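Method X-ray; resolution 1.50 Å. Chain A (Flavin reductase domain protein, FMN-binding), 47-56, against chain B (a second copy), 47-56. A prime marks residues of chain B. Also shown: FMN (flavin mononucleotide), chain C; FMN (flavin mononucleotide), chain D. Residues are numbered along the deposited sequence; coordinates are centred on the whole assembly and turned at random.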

# COMPACT_ATOMS: atom_id res chain seq x y z
N ALA A 47 10.48 3.89 -1.17
CA ALA A 47 9.69 3.24 -0.12
C ALA A 47 8.47 2.55 -0.70
O ALA A 47 7.59 3.20 -1.27
CB ALA A 47 9.25 4.21 1.00
N ALA A 48 8.43 1.21 -0.59
CA ALA A 48 7.20 0.49 -0.88
C ALA A 48 6.19 0.59 0.26
O ALA A 48 4.98 0.52 0.04
CB ALA A 48 7.48 -0.98 -1.16
N TRP A 49 6.69 0.77 1.50
CA TRP A 49 5.82 0.68 2.69
C TRP A 49 5.30 2.02 3.15
O TRP A 49 5.54 2.46 4.26
CB TRP A 49 6.51 -0.12 3.79
CG TRP A 49 6.86 -1.51 3.41
CD1 TRP A 49 6.49 -2.19 2.28
CD2 TRP A 49 7.61 -2.44 4.18
NE1 TRP A 49 7.01 -3.48 2.27
CE2 TRP A 49 7.69 -3.66 3.44
CE3 TRP A 49 8.24 -2.37 5.44
CZ2 TRP A 49 8.38 -4.76 3.92
CZ3 TRP A 49 8.92 -3.47 5.90
CH2 TRP A 49 8.99 -4.65 5.14
N CYS A 50 4.57 2.67 2.26
CA CYS A 50 3.94 3.95 2.48
C CYS A 50 2.45 3.76 2.21
O CYS A 50 2.10 3.20 1.19
CB CYS A 50 4.51 5.00 1.53
SG CYS A 50 3.72 6.62 1.75
N CYS A 51 1.60 4.17 3.14
CA CYS A 51 0.16 3.91 3.02
C CYS A 51 -0.65 5.09 3.56
O CYS A 51 -0.26 5.71 4.57
CB CYS A 51 -0.18 2.64 3.81
SG CYS A 51 -1.83 2.00 3.56
N ALA A 52 -1.77 5.39 2.91
CA ALA A 52 -2.71 6.37 3.43
C ALA A 52 -3.16 5.94 4.84
O ALA A 52 -3.23 4.75 5.17
CB ALA A 52 -3.90 6.52 2.50
N LEU A 53 -3.44 6.95 5.65
CA LEU A 53 -3.87 6.76 7.05
C LEU A 53 -5.18 7.47 7.38
O LEU A 53 -5.93 6.98 8.25
CB LEU A 53 -2.76 7.20 8.02
CG LEU A 53 -3.05 7.14 9.52
CD1 LEU A 53 -3.35 5.70 9.88
CD2 LEU A 53 -1.83 7.72 10.31
N ASP A 54 -5.44 8.62 6.76
CA ASP A 54 -6.71 9.31 6.96
C ASP A 54 -7.04 10.16 5.72
O ASP A 54 -6.17 10.48 4.91
CB ASP A 54 -6.64 10.15 8.25
CG ASP A 54 -8.03 10.45 8.84
OD1 ASP A 54 -9.08 10.14 8.22
OD2 ASP A 54 -8.04 11.04 9.94
N PHE A 55 -8.31 10.51 5.61
CA PHE A 55 -8.85 11.28 4.50
C PHE A 55 -8.82 12.79 4.65
O PHE A 55 -8.42 13.48 3.74
CB PHE A 55 -10.37 10.97 4.29
CG PHE A 55 -10.70 9.55 4.12
CD1 PHE A 55 -10.56 8.96 2.87
CD2 PHE A 55 -11.17 8.80 5.18
CE1 PHE A 55 -10.92 7.63 2.67
CE2 PHE A 55 -11.50 7.46 5.01
CZ PHE A 55 -11.39 6.88 3.74
N ALA A 56 -9.31 13.27 5.79
CA ALA A 56 -9.57 14.70 5.93
C ALA A 56 -9.44 15.07 7.38
O ALA A 56 -10.33 14.71 8.18
CB ALA A 56 -10.95 15.05 5.39
N1 FMN C . 13.49 1.22 2.86
C2 FMN C . 12.65 1.55 3.90
O2 FMN C . 13.13 1.93 4.96
N3 FMN C . 11.28 1.47 3.70
C4 FMN C . 10.72 1.05 2.53
O4 FMN C . 9.46 0.99 2.45
C4A FMN C . 11.59 0.70 1.49
N5 FMN C . 11.11 0.28 0.27
C5A FMN C . 11.93 0.13 -0.84
C6 FMN C . 11.39 -0.12 -2.11
C7 FMN C . 12.22 -0.30 -3.22
C7M FMN C . 11.63 -0.55 -4.57
C8 FMN C . 13.60 -0.24 -3.05
C8M FMN C . 14.54 -0.44 -4.22
C9 FMN C . 14.11 0.01 -1.79
C9A FMN C . 13.33 0.20 -0.66
N10 FMN C . 13.83 0.47 0.61
C10 FMN C . 12.98 0.79 1.66
C1' FMN C . 15.30 0.68 0.85
C2' FMN C . 15.77 2.14 0.82
O2' FMN C . 15.20 2.87 -0.28
C3' FMN C . 17.29 2.09 0.72
O3' FMN C . 17.80 1.53 1.92
C4' FMN C . 17.94 3.44 0.35
O4' FMN C . 19.24 3.14 -0.15
C5' FMN C . 18.04 4.43 1.49
O5' FMN C . 18.73 5.58 1.00
P FMN C . 19.31 6.67 2.02
O1P FMN C . 20.12 7.58 1.12
O2P FMN C . 18.18 7.36 2.73
O3P FMN C . 20.17 5.95 3.03
N1 FMN D . -12.54 0.72 5.83
C2 FMN D . -11.48 0.82 6.71
O2 FMN D . -11.71 0.95 7.91
N3 FMN D . -10.19 0.75 6.22
C4 FMN D . -9.90 0.61 4.90
O4 FMN D . -8.70 0.58 4.54
C4A FMN D . -10.99 0.53 4.01
N5 FMN D . -10.79 0.37 2.65
C5A FMN D . -11.82 0.09 1.78
C6 FMN D . -11.58 -0.25 0.44
C7 FMN D . -12.62 -0.52 -0.44
C7M FMN D . -12.34 -0.89 -1.86
C8 FMN D . -13.94 -0.44 0.02
C8M FMN D . -15.11 -0.70 -0.91
C9 FMN D . -14.16 -0.11 1.35
C9A FMN D . -13.15 0.16 2.26
N10 FMN D . -13.37 0.47 3.60
C10 FMN D . -12.30 0.58 4.48
C1' FMN D . -14.74 0.45 4.20
C2' FMN D . -15.14 -0.87 4.88
O2' FMN D . -14.78 -2.02 4.10
C3' FMN D . -16.65 -0.79 5.09
O3' FMN D . -16.93 0.25 6.02
C4' FMN D . -17.30 -2.14 5.46
O4' FMN D . -18.69 -2.02 5.17
C5' FMN D . -17.12 -2.55 6.91
O5' FMN D . -17.84 -3.77 7.10
P FMN D . -18.14 -4.30 8.58
O1P FMN D . -19.08 -5.47 8.34
O2P FMN D . -16.86 -4.67 9.27
O3P FMN D . -18.81 -3.18 9.35
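Chain B, residues 47-56: AAWCCALDFA

This is a two-fold symmetric, apolar strand-on-strand contact in which each tryptophan lies across the backbone of the other copy, with no hydrogen bond between the two stretches. Chain B repeats the conformation of chain A: Ala48′ and Trp49′ form a turn, with phi/psi of -77/-28 and -95/60, after which the chain runs as a strand through Cys51′ and Ala52′, with a local break from extended geometry at Leu53′ (phi/psi -126/-33). A weak hydrogen bond from Cys50′ N to Ala48′ O, 3.1 Å, spans the turn.

The strands run at 132° between their N-to-C directions, nearer antiparallel than parallel, and their axes approach to 7.2 Å, too far for backbone pairing; side chains fill the gap. The register sets Trp49 against Ala52′ and Ala52 against Trp49′, with CA atoms 6.1 Å apart in both pairs. Near the two-fold axis, Cys51 CB meets Cys51′ CB at 3.7 Å, while Cys51′ SG turns aside to lie 3.5 Å from Trp49 CA.

Trp49′ carries the largest buried area of its stretch. Its CA-to-CB bond points toward chain A, and chi1 of -60° (m) with chi2 of -9° lays the indole along Ala52 to Phe55. The ring settles closely on Ala52, whose CB stands over its face, 3.6 Å from the centroid of the Trp49′ five-membered ring. Farther along, Trp49′ CZ3 reaches Leu53 O at 3.3 Å, and Trp49′ CH2 meets Phe55 CZ at 3.5 Å, the two six-membered rings inclined at 43°. The CA-to-CB bond of Phe55′ points sideways, but the end of its ring comes nearer, and Trp49 CH2 lies over a face of that ring.

The same turn holds the flavin: Ala48′ N donates to FMN (chain D) N5 at 3.0 Å and Trp49′ N to its O4 at 2.9 Å. The rule is economical: one turn offers its backbone to cofactor and its indole to the partner.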

# COMPACT_ATOMS: atom_id res chain seq x y z
N ALA B 47 -10.30 -3.53 2.78
CA ALA B 47 -9.34 -2.54 3.26
C ALA B 47 -8.30 -2.21 2.20
O ALA B 47 -7.53 -3.09 1.79
CB ALA B 47 -8.64 -2.97 4.57
N ALA B 48 -8.30 -0.96 1.73
CA ALA B 48 -7.19 -0.48 0.91
C ALA B 48 -5.97 -0.14 1.76
O ALA B 48 -4.83 -0.22 1.28
CB ALA B 48 -7.60 0.75 0.11
N TRP B 49 -6.19 0.25 3.03
CA TRP B 49 -5.10 0.79 3.87
C TRP B 49 -4.44 -0.26 4.73
O TRP B 49 -4.42 -0.18 5.94
CB TRP B 49 -5.59 2.00 4.65
CG TRP B 49 -6.07 3.12 3.79
CD1 TRP B 49 -5.97 3.24 2.44
CD2 TRP B 49 -6.69 4.32 4.24
NE1 TRP B 49 -6.54 4.43 1.99
CE2 TRP B 49 -6.97 5.12 3.09
CE3 TRP B 49 -7.04 4.82 5.51
CZ2 TRP B 49 -7.60 6.35 3.19
CZ3 TRP B 49 -7.66 6.04 5.59
CH2 TRP B 49 -7.93 6.79 4.44
N CYS B 50 -3.87 -1.25 4.06
CA CYS B 50 -3.15 -2.36 4.66
C CYS B 50 -1.77 -2.36 4.03
O CYS B 50 -1.66 -2.30 2.84
CB CYS B 50 -3.86 -3.68 4.39
SG CYS B 50 -2.97 -5.09 5.11
N CYS B 51 -0.72 -2.38 4.86
CA CYS B 51 0.65 -2.26 4.35
C CYS B 51 1.61 -3.14 5.15
O CYS B 51 1.47 -3.26 6.38
CB CYS B 51 1.09 -0.79 4.43
SG CYS B 51 2.61 -0.40 3.61
N ALA B 52 2.58 -3.74 4.47
CA ALA B 52 3.65 -4.45 5.15
C ALA B 52 4.36 -3.49 6.12
O ALA B 52 4.44 -2.28 5.90
CB ALA B 52 4.64 -5.03 4.15
N LEU B 53 4.85 -4.07 7.20
CA LEU B 53 5.55 -3.33 8.28
C LEU B 53 6.93 -3.90 8.59
O LEU B 53 7.82 -3.13 9.00
CB LEU B 53 4.69 -3.27 9.54
CG LEU B 53 5.27 -2.60 10.78
CD1 LEU B 53 5.58 -1.16 10.43
CD2 LEU B 53 4.27 -2.73 11.98
N ASP B 54 7.12 -5.21 8.47
CA ASP B 54 8.43 -5.82 8.68
C ASP B 54 8.53 -7.12 7.88
O ASP B 54 7.53 -7.71 7.47
CB ASP B 54 8.67 -6.03 10.19
CG ASP B 54 10.16 -6.12 10.55
OD1 ASP B 54 11.05 -6.15 9.65
OD2 ASP B 54 10.42 -6.19 11.77
N PHE B 55 9.77 -7.54 7.67
CA PHE B 55 10.10 -8.73 6.89
C PHE B 55 10.17 -10.03 7.66
O PHE B 55 9.63 -11.03 7.24
CB PHE B 55 11.53 -8.61 6.26
CG PHE B 55 11.75 -7.41 5.44
CD1 PHE B 55 11.33 -7.39 4.12
CD2 PHE B 55 12.40 -6.31 5.97
CE1 PHE B 55 11.57 -6.29 3.31
CE2 PHE B 55 12.62 -5.18 5.19
CZ PHE B 55 12.23 -5.18 3.85
N ALA B 56 10.91 -10.02 8.77
CA ALA B 56 11.25 -11.26 9.45
C ALA B 56 11.45 -10.98 10.91
O ALA B 56 12.47 -10.36 11.28
CB ALA B 56 12.51 -11.87 8.83